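Local coordinates for protein putative D-lactate dehydrogenase (Chlamydomonas reinhardtii, PDB 4ZGS) that probably reduces pyruvate to D-lactate with an NAD cofactor, as a chloroplast member of the D-isomer specific 2-hydroxyacid dehydrogenase family, at residues 177-182 with 231-236. Residues are numbered along the deposited sequence; the frame is centred on the assembly and turned at random.
Sequences RHKVVG and MSDIVT
The carboxylate of D233 reaches across to the backbone at the start of strand 180-184: V180 N donates to D233 OD2 at 2.9 Å, on the anti side of the carboxylate and 18° out of its plane. CG of D233 lies anti to its own carbonyl carbon (chi1 -63°), which sends the group to V180 N, while OD1 keeps a salt bridge to K258. In return V180 O accepts two bonds, from D233 N at 2.8 Å, tilted from the carbonyl plane, and from I234 N at 3.2 Å, within that plane. An alanine in place of D233 would probably leave V180 N without this acceptor and K258 without its carboxylate mate. K179 crosses D233 at about a right angle, its CD 3.7 Å from OD2; its NZ turns instead to E175 O. CG1 of V180, anti to the backbone N (chi1 177°), packs 4.0 Å from M231 CG. On the sheet face bearing V181 and I234, these two side chains run side by side, V181 CG2 meeting I234 CD1 at 4.0 Å. Parallel pairing continues through G182 N to I234 O (2.7 Å) and T236 N to G182 O (3.0 Å), the latter almost straight along the carbonyl of G182. These are neighbouring inner strands of the Rossmann-type NAD-binding sheet, flanked by strands 203-207 and 261-265, with helix 136-151 packing on I234 and T236.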
loop_
_atom_site.group_PDB
_atom_site.type_symbol
_atom_site.label_atom_id
_atom_site.label_comp_id
_atom_site.label_asym_id
_atom_site.label_seq_id
_atom_site.Cartn_x
_atom_site.Cartn_y
_atom_site.Cartn_z
ATOM N N ARG A 177 13.951 6.523 -25.954
ATOM C CA ARG A 177 15.099 6.652 -26.843
ATOM C C ARG A 177 15.167 7.932 -27.657
ATOM O O ARG A 177 16.203 8.578 -27.680
ATOM C CB ARG A 177 15.228 5.498 -27.840
ATOM C CG ARG A 177 16.507 5.722 -28.667
ATOM C CD ARG A 177 17.067 4.506 -29.397
ATOM N NE ARG A 177 18.360 4.842 -29.994
ATOM C CZ ARG A 177 19.146 3.999 -30.658
ATOM N NH1 ARG A 177 18.786 2.731 -30.828
ATOM N NH2 ARG A 177 20.309 4.437 -31.134
ATOM N N HIS A 178 14.143 8.295 -28.394
ATOM C CA HIS A 178 14.364 9.493 -29.202
ATOM C C HIS A 178 13.715 10.773 -28.663
ATOM O O HIS A 178 13.646 11.772 -29.360
ATOM C CB HIS A 178 13.997 9.190 -30.651
ATOM C CG HIS A 178 14.931 8.204 -31.280
ATOM N ND1 HIS A 178 14.627 6.866 -31.417
ATOM C CD2 HIS A 178 16.181 8.354 -31.770
ATOM C CE1 HIS A 178 15.639 6.239 -31.985
ATOM N NE2 HIS A 178 16.597 7.119 -32.208
ATOM N N LYS A 179 13.207 10.723 -27.436
ATOM C CA LYS A 179 12.520 11.864 -26.830
ATOM C C LYS A 179 13.383 13.120 -26.633
ATOM O O LYS A 179 14.588 13.031 -26.391
ATOM C CB LYS A 179 11.945 11.442 -25.480
ATOM C CG LYS A 179 11.005 10.260 -25.576
ATOM C CD LYS A 179 9.874 10.595 -26.537
ATOM C CE LYS A 179 9.091 9.353 -26.950
ATOM N NZ LYS A 179 8.210 8.867 -25.842
ATOM N N VAL A 180 12.745 14.284 -26.741
ATOM C CA VAL A 180 13.384 15.566 -26.490
ATOM C C VAL A 180 13.340 15.913 -25.000
ATOM O O VAL A 180 12.268 15.964 -24.395
ATOM C CB VAL A 180 12.703 16.687 -27.235
ATOM C CG1 VAL A 180 13.364 18.017 -26.889
ATOM C CG2 VAL A 180 12.731 16.427 -28.716
ATOM N N VAL A 181 14.518 16.165 -24.440
ATOM C CA VAL A 181 14.752 16.438 -23.034
ATOM C C VAL A 181 15.399 17.796 -22.793
ATOM O O VAL A 181 16.526 18.013 -23.227
ATOM C CB VAL A 181 15.675 15.395 -22.468
ATOM C CG1 VAL A 181 16.148 15.783 -21.043
ATOM C CG2 VAL A 181 15.014 14.043 -22.565
ATOM N N GLY A 182 14.660 18.729 -22.194
ATOM C CA GLY A 182 15.228 19.962 -21.676
ATOM C C GLY A 182 15.901 19.818 -20.329
ATOM O O GLY A 182 15.251 19.461 -19.353
ATOM N N MET A 231 9.591 22.768 -26.772
ATOM C CA MET A 231 9.933 21.556 -27.509
ATOM C C MET A 231 10.030 20.281 -26.680
ATOM O O MET A 231 10.106 19.196 -27.244
ATOM C CB MET A 231 11.257 21.760 -28.231
ATOM C CG MET A 231 12.474 21.873 -27.310
ATOM S SD MET A 231 14.027 21.935 -28.263
ATOM C CE MET A 231 15.045 22.916 -27.163
ATOM N N SER A 232 10.024 20.393 -25.351
ATOM C CA SER A 232 10.431 19.245 -24.538
ATOM C C SER A 232 9.325 18.258 -24.172
ATOM O O SER A 232 8.231 18.645 -23.758
ATOM C CB SER A 232 11.123 19.750 -23.273
ATOM O OG SER A 232 12.242 20.560 -23.626
ATOM N N ASP A 233 9.639 16.973 -24.306
ATOM C CA ASP A 233 8.787 15.895 -23.816
ATOM C C ASP A 233 9.002 15.764 -22.333
ATOM O O ASP A 233 8.113 15.359 -21.565
ATOM C CB ASP A 233 9.125 14.568 -24.495
ATOM C CG ASP A 233 8.891 14.589 -26.006
ATOM O OD1 ASP A 233 7.754 14.911 -26.439
ATOM O OD2 ASP A 233 9.841 14.244 -26.756
ATOM N N ILE A 234 10.237 16.087 -21.967
ATOM C CA ILE A 234 10.738 16.002 -20.613
ATOM C C ILE A 234 11.557 17.226 -20.249
ATOM O O ILE A 234 12.472 17.625 -20.996
ATOM C CB ILE A 234 11.627 14.781 -20.421
ATOM C CG1 ILE A 234 10.908 13.519 -20.885
ATOM C CG2 ILE A 234 12.027 14.678 -18.982
ATOM C CD1 ILE A 234 11.801 12.298 -20.891
ATOM N N VAL A 235 11.208 17.810 -19.112
ATOM C CA VAL A 235 11.923 18.921 -18.523
ATOM C C VAL A 235 12.401 18.540 -17.135
ATOM O O VAL A 235 11.613 18.059 -16.311
ATOM C CB VAL A 235 11.055 20.161 -18.436
ATOM C CG1 VAL A 235 11.770 21.244 -17.681
ATOM C CG2 VAL A 235 10.710 20.641 -19.838
ATOM N N THR A 236 13.693 18.726 -16.881
ATOM C CA THR A 236 14.256 18.416 -15.571
ATOM C C THR A 236 14.972 19.621 -14.989
ATOM O O THR A 236 15.885 20.165 -15.604
ATOM C CB THR A 236 15.207 17.219 -15.638
ATOM O OG1 THR A 236 15.826 17.056 -14.361
ATOM C CG2 THR A 236 16.323 17.469 -16.663
#